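Local coordinates for glycerol dehydrogenase (Bacillus coagulans, PDB 6CSJ), which probably oxidises glycerol and related polyols with NAD+, and in this double mutant has acquired D-lactate dehydrogenase activity, at residues 14-17 with 18-21; 35-38 with 39-42; 151-154 with 155-158. The protein carries 2 engineered substitutions. All coordinates share one frame; numbering follows the deposited sequence.

Contact 1 of 3, residues 14-17 with 18-21; sequences GPDE and LSRL
Asp-16 O is gripped twice by Ser-19. The hydroxyl OG of Ser-19 donates to Asp-16 O at 2.7 Å, meeting it close to the line of the C=O bond. Ser-19 N donates to the same oxygen at 3.2 Å, from above the carbonyl plane. OG can do this because it sits between the backbone N and the carbonyl carbon (chi1 80°), which points it back at the carbonyl oxygen of Asp-16. One residue on, Arg-20 N bonds to Glu-17 O at 3.0 Å. The two backbone bonds are of the 3-10 kind, and the 3-10 segment overlaps the end of the type II beta turn from Gly-14 to Glu-17. Together they carry the chain from strand 10-14 to helix 21-28, with Arg-20 at the N-cap position of that helix. Glu-17 and Arg-20 form a salt bridge. Arg-20 NH1 lies 2.9 Å from Glu-17 OE1, but the N-H points poorly and the hydrogen bond is weak. The carboxylate and guanidinium planes are 29° apart. Glu-17 OE1 also has a stronger partner in Tyr-24 OH. Ser-19 OG lies over the centre of one guanidinium face, 4.3 Å above its plane, while Pro-15 O approaches the guanidinium edge.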
loop_
_atom_site.group_PDB
_atom_site.type_symbol
_atom_site.label_atom_id
_atom_site.label_comp_id
_atom_site.label_asym_id
_atom_site.label_seq_id
_atom_site.Cartn_x
_atom_site.Cartn_y
_atom_site.Cartn_z
ATOM N N GLY A 14 -4.484 -15.442 7.813
ATOM C CA GLY A 14 -4.111 -16.809 8.126
ATOM C C GLY A 14 -3.753 -17.594 6.874
ATOM O O GLY A 14 -4.065 -17.163 5.761
ATOM N N PRO A 15 -3.085 -18.748 7.043
ATOM C CA PRO A 15 -2.762 -19.571 5.870
ATOM C C PRO A 15 -4.007 -20.265 5.308
ATOM O O PRO A 15 -4.872 -20.714 6.086
ATOM C CB PRO A 15 -1.734 -20.582 6.404
ATOM C CG PRO A 15 -1.965 -20.649 7.864
ATOM C CD PRO A 15 -2.702 -19.405 8.308
ATOM N N ASP A 16 -4.119 -20.288 3.975
ATOM C CA ASP A 16 -5.207 -20.980 3.265
ATOM C C ASP A 16 -6.618 -20.392 3.534
ATOM O O ASP A 16 -7.627 -21.096 3.443
ATOM C CB ASP A 16 -5.138 -22.489 3.585
ATOM C CG ASP A 16 -5.623 -23.381 2.440
ATOM O OD1 ASP A 16 -5.854 -22.917 1.293
ATOM O OD2 ASP A 16 -5.773 -24.588 2.709
ATOM N N GLU A 17 -6.669 -19.099 3.842
ATOM C CA GLU A 17 -7.928 -18.351 4.052
ATOM C C GLU A 17 -8.890 -18.344 2.846
ATOM O O GLU A 17 -10.113 -18.320 3.034
ATOM C CB GLU A 17 -7.611 -16.899 4.452
ATOM C CG GLU A 17 -8.071 -16.380 5.809
ATOM C CD GLU A 17 -8.363 -17.416 6.857
ATOM O OE1 GLU A 17 -9.551 -17.800 6.976
ATOM O OE2 GLU A 17 -7.439 -17.818 7.590
ATOM N N LEU A 18 -8.360 -18.365 1.622
ATOM C CA LEU A 18 -9.206 -18.425 0.416
ATOM C C LEU A 18 -10.045 -19.710 0.341
ATOM O O LEU A 18 -11.108 -19.708 -0.283
ATOM C CB LEU A 18 -8.376 -18.267 -0.869
ATOM C CG LEU A 18 -7.789 -16.874 -1.145
ATOM C CD1 LEU A 18 -6.971 -16.868 -2.423
ATOM C CD2 LEU A 18 -8.861 -15.798 -1.205
ATOM N N SER A 19 -9.582 -20.787 0.983
ATOM C CA SER A 19 -10.346 -22.034 1.066
ATOM C C SER A 19 -11.610 -21.883 1.914
ATOM O O SER A 19 -12.476 -22.738 1.846
ATOM C CB SER A 19 -9.488 -23.177 1.636
ATOM O OG SER A 19 -9.407 -23.086 3.055
ATOM N N ARG A 20 -11.699 -20.826 2.723
ATOM C CA ARG A 20 -12.916 -20.484 3.469
ATOM C C ARG A 20 -13.613 -19.237 2.906
ATOM O O ARG A 20 -14.432 -18.617 3.607
ATOM C CB ARG A 20 -12.584 -20.259 4.956
ATOM C CG ARG A 20 -12.179 -21.516 5.707
ATOM C CD ARG A 20 -11.593 -21.210 7.084
ATOM N NE ARG A 20 -10.402 -22.037 7.351
ATOM C CZ ARG A 20 -9.125 -21.714 7.093
ATOM N NH1 ARG A 20 -8.788 -20.563 6.544
ATOM N NH2 ARG A 20 -8.169 -22.588 7.381
ATOM N N LEU A 21 -13.333 -18.879 1.647
ATOM C CA LEU A 21 -13.899 -17.661 1.063
ATOM C C LEU A 21 -15.425 -17.663 1.117
ATOM O O LEU A 21 -16.029 -16.633 1.437
ATOM C CB LEU A 21 -13.427 -17.454 -0.379
ATOM C CG LEU A 21 -13.965 -16.213 -1.113
ATOM C CD1 LEU A 21 -13.697 -14.931 -0.324
ATOM C CD2 LEU A 21 -13.359 -16.111 -2.502
#

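Contact 2 of 3, residues 35-38 with 39-42; sequences IADD and FVTG
The backbone turns from strand to helix at Asp-37, and Thr-41 N closes the first helical turn on Asp-37 O at 2.9 Å. Gly-42 N follows with a bond to Asp-38 O at 3.2 Å. Asp-37 is the N-cap. Its OD1 accepts from Val-40 N at 2.8 Å, and the bond is nearly straight (168°). The torsion chi1 of 69° places CG between the backbone N and the carbonyl carbon and brings OD1 to Val-40 N. The same oxygen touches Val-40 CG2 at 3.3 Å, and the two side chains cross at about a right angle. The positive end of the helix dipole would probably draw the negative carboxylate. The turn joins strand 32-36 to helix 38-51 in a beta-alpha-beta unit of the parallel sheet, in the Rossmann-like part of the iron-containing alcohol dehydrogenase fold. Replacing Asp-37 with alanine would probably leave Val-40 N without its capping acceptor and the start of the helix less firmly fixed. Thr-41 adds a second grip on Asp-37 O. Its OG1 lies beside its own backbone N (chi1 -60°) and donates to that oxygen at 2.7 Å, from above the carbonyl plane. Asp-37 O is thus held by both the amide and the hydroxyl of one residue. Ala-36 points its methyl toward the helix. The CB of Ala-36 lies 3.6 Å from Thr-41 OG1 and 4.2 Å from Val-40 CG1. Val-40 also packs on Ile-91 of strand 87-92 and on Thr-116.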
loop_
_atom_site.group_PDB
_atom_site.type_symbol
_atom_site.label_atom_id
_atom_site.label_comp_id
_atom_site.label_asym_id
_atom_site.label_seq_id
_atom_site.Cartn_x
_atom_site.Cartn_y
_atom_site.Cartn_z
ATOM N N ILE A 35 -13.932 -11.226 -8.763
ATOM C CA ILE A 35 -13.128 -10.641 -9.830
ATOM C C ILE A 35 -11.666 -11.055 -9.659
ATOM O O ILE A 35 -11.109 -10.921 -8.581
ATOM C CB ILE A 35 -13.235 -9.098 -9.815
ATOM C CG1 ILE A 35 -14.694 -8.654 -9.945
ATOM C CG2 ILE A 35 -12.420 -8.472 -10.938
ATOM C CD1 ILE A 35 -14.924 -7.200 -9.566
ATOM N N ALA A 36 -11.057 -11.536 -10.741
ATOM C CA ALA A 36 -9.643 -11.902 -10.765
ATOM C C ALA A 36 -9.115 -11.920 -12.200
ATOM O O ALA A 36 -9.852 -12.276 -13.129
ATOM C CB ALA A 36 -9.438 -13.257 -10.117
ATOM N N ASP A 37 -7.849 -11.538 -12.389
ATOM C CA ASP A 37 -7.242 -11.581 -13.722
ATOM C C ASP A 37 -6.893 -13.014 -14.154
ATOM O O ASP A 37 -7.113 -13.968 -13.398
ATOM C CB ASP A 37 -6.029 -10.622 -13.820
ATOM C CG ASP A 37 -4.825 -11.054 -12.992
ATOM O OD1 ASP A 37 -4.738 -12.206 -12.533
ATOM O OD2 ASP A 37 -3.923 -10.227 -12.839
ATOM N N ASP A 38 -6.353 -13.151 -15.364
ATOM C CA ASP A 38 -5.976 -14.448 -15.921
ATOM C C ASP A 38 -5.037 -15.244 -15.001
ATOM O O ASP A 38 -5.338 -16.371 -14.612
ATOM C CB ASP A 38 -5.334 -14.272 -17.311
ATOM C CG ASP A 38 -5.171 -15.590 -18.043
ATOM O OD1 ASP A 38 -6.206 -16.246 -18.304
ATOM O OD2 ASP A 38 -4.017 -15.968 -18.347
ATOM N N PHE A 39 -3.914 -14.638 -14.645
ATOM C CA PHE A 39 -2.906 -15.293 -13.804
ATOM C C PHE A 39 -3.459 -15.747 -12.446
ATOM O O PHE A 39 -3.240 -16.891 -12.038
ATOM C CB PHE A 39 -1.700 -14.369 -13.600
ATOM C CG PHE A 39 -0.624 -14.972 -12.749
ATOM C CD1 PHE A 39 0.290 -15.871 -13.299
ATOM C CD2 PHE A 39 -0.534 -14.667 -11.387
ATOM C CE1 PHE A 39 1.288 -16.439 -12.516
ATOM C CE2 PHE A 39 0.461 -15.236 -10.595
ATOM C CZ PHE A 39 1.374 -16.126 -11.162
ATOM N N VAL A 40 -4.172 -14.855 -11.754
ATOM C CA VAL A 40 -4.699 -15.154 -10.412
ATOM C C VAL A 40 -5.829 -16.181 -10.472
ATOM O O VAL A 40 -5.951 -17.004 -9.563
ATOM C CB VAL A 40 -5.140 -13.877 -9.641
ATOM C CG1 VAL A 40 -5.787 -14.237 -8.299
ATOM C CG2 VAL A 40 -3.948 -12.952 -9.408
ATOM N N THR A 41 -6.637 -16.149 -11.530
ATOM C CA THR A 41 -7.674 -17.180 -11.747
ATOM C C THR A 41 -7.048 -18.582 -11.838
ATOM O O THR A 41 -7.549 -19.516 -11.215
ATOM C CB THR A 41 -8.538 -16.875 -13.000
ATOM O OG1 THR A 41 -9.195 -15.614 -12.828
ATOM C CG2 THR A 41 -9.599 -17.959 -13.236
ATOM N N GLY A 42 -5.948 -18.713 -12.583
ATOM C CA GLY A 42 -5.192 -19.962 -12.639
ATOM C C GLY A 42 -4.550 -20.319 -11.301
ATOM O O GLY A 42 -4.509 -21.490 -10.923
#

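Contact 3 of 3, residues 151-154 with 155-158; sequences IMDT and KVIA
Asp-153 N-caps helix 154-158 and holds Val-156 N and Lys-155 N where strand 149-153 of the parallel sheet ends. The capping bonds both use Asp-153 OD1. Val-156 N donates to Asp-153 OD1 at 3.2 Å in a straight bond (168°), reaching it from above the carboxylate plane. The bond from Lys-155 N to the same oxygen is weak. With CG opposite the backbone N (chi1 -168°), the carboxylate lies beside the carbonyl carbon, which brings OD1 to the N-H groups of Lys-155 and Val-156. The loop after strand 10-14 also bonds both carboxylate oxygens, through Asp-16 N and Leu-18 N. The buried carboxylate is therefore met by several N-H groups, which would probably stabilise its negative charge.

The helical backbone bonds run from Ile-157 N to Asp-153 O at 2.9 Å and from Ala-158 N to Thr-154 O at 3.0 Å. Thr-154 OG1 turns elsewhere, to Glu-231 of helix 228-248.

Two packing contacts complete the account. Val-156 CG2 rests 3.6 Å from Asp-153 CG, the side chains crossing at about a right angle. The apolar pair is Met-152 with Ile-157, which meet obliquely, and both also pack on Ile-234 of helix 228-248. Bends at chi2 and chi3 curl the Met-152 chain back, and its CE reaches Ile-157 CD1 at 3.7 Å.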
loop_
_atom_site.group_PDB
_atom_site.type_symbol
_atom_site.label_atom_id
_atom_site.label_comp_id
_atom_site.label_asym_id
_atom_site.label_seq_id
_atom_site.Cartn_x
_atom_site.Cartn_y
_atom_site.Cartn_z
ATOM N N ILE A 151 -9.011 -9.812 3.436
ATOM C CA ILE A 151 -8.614 -11.192 3.721
ATOM C C ILE A 151 -7.202 -11.468 3.206
ATOM O O ILE A 151 -6.954 -11.333 2.012
ATOM C CB ILE A 151 -9.607 -12.208 3.106
ATOM C CG1 ILE A 151 -10.976 -12.065 3.795
ATOM C CG2 ILE A 151 -9.083 -13.647 3.255
ATOM C CD1 ILE A 151 -12.062 -12.945 3.228
ATOM N N MET A 152 -6.298 -11.873 4.107
ATOM C CA MET A 152 -4.899 -12.141 3.768
ATOM C C MET A 152 -4.606 -13.647 3.879
ATOM O O MET A 152 -4.473 -14.192 4.983
ATOM C CB MET A 152 -3.950 -11.354 4.694
ATOM C CG MET A 152 -4.211 -9.860 4.795
ATOM S SD MET A 152 -4.254 -8.973 3.223
ATOM C CE MET A 152 -2.516 -8.874 2.794
ATOM N N ASP A 153 -4.526 -14.312 2.727
ATOM C CA ASP A 153 -4.140 -15.720 2.659
ATOM C C ASP A 153 -2.626 -15.757 2.624
ATOM O O ASP A 153 -2.012 -15.547 1.573
ATOM C CB ASP A 153 -4.739 -16.395 1.419
ATOM C CG ASP A 153 -4.620 -17.922 1.448
ATOM O OD1 ASP A 153 -3.561 -18.458 1.849
ATOM O OD2 ASP A 153 -5.606 -18.581 1.065
ATOM N N THR A 154 -2.023 -16.008 3.781
ATOM C CA THR A 154 -0.574 -15.896 3.928
ATOM C C THR A 154 0.179 -16.962 3.137
ATOM O O THR A 154 1.317 -16.734 2.731
ATOM C CB THR A 154 -0.166 -15.941 5.405
ATOM O OG1 THR A 154 -0.657 -17.133 6.011
ATOM C CG2 THR A 154 -0.753 -14.753 6.125
ATOM N N LYS A 155 -0.463 -18.109 2.901
ATOM C CA LYS A 155 0.114 -19.168 2.082
ATOM C C LYS A 155 0.217 -18.730 0.629
ATOM O O LYS A 155 1.255 -18.893 0.005
ATOM C CB LYS A 155 -0.727 -20.447 2.185
ATOM C CG LYS A 155 -0.083 -21.678 1.569
ATOM C CD LYS A 155 -1.117 -22.769 1.280
ATOM C CE LYS A 155 -0.440 -24.079 0.932
ATOM N NZ LYS A 155 -1.349 -25.234 1.168
ATOM N N VAL A 156 -0.860 -18.164 0.092
ATOM C CA VAL A 156 -0.836 -17.621 -1.268
ATOM C C VAL A 156 0.170 -16.472 -1.368
ATOM O O VAL A 156 0.962 -16.441 -2.309
ATOM C CB VAL A 156 -2.238 -17.174 -1.737
ATOM C CG1 VAL A 156 -2.161 -16.416 -3.064
ATOM C CG2 VAL A 156 -3.160 -18.381 -1.855
ATOM N N ILE A 157 0.159 -15.567 -0.387
ATOM C CA ILE A 157 1.049 -14.392 -0.386
ATOM C C ILE A 157 2.532 -14.770 -0.366
ATOM O O ILE A 157 3.343 -14.143 -1.061
ATOM C CB ILE A 157 0.720 -13.421 0.778
ATOM C CG1 ILE A 157 -0.644 -12.760 0.538
ATOM C CG2 ILE A 157 1.797 -12.344 0.953
ATOM C CD1 ILE A 157 -1.308 -12.262 1.796
ATOM N N ALA A 158 2.876 -15.793 0.408
ATOM C CA ALA A 158 4.259 -16.253 0.488
ATOM C C ALA A 158 4.792 -16.821 -0.840
ATOM O O ALA A 158 6.001 -16.838 -1.043
ATOM C CB ALA A 158 4.419 -17.276 1.614
#

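Contacts 1 and 3 touch, with centres about 8 Å apart. Asp-153 ties them: Leu-18 N lies 2.8 Å from Asp-153 OD2, and Asp-16 N lies 2.9 Å from Asp-153 OD1, both probable hydrogen bonds. One carboxylate thus caps helix 154-158 and anchors the loop after strand 10-14, the neighbour of strand 149-153 in the sheet. Contact 2 stands apart, its centre about 17 Å from that of contact 1 and 15 Å from that of contact 3. Its helix 38-51 still meets contact 1, where Leu-18 packs on Val-44 and Thr-47. In both contacts 2 and 3, an aspartate N-caps the helix that follows a strand of the same sheet.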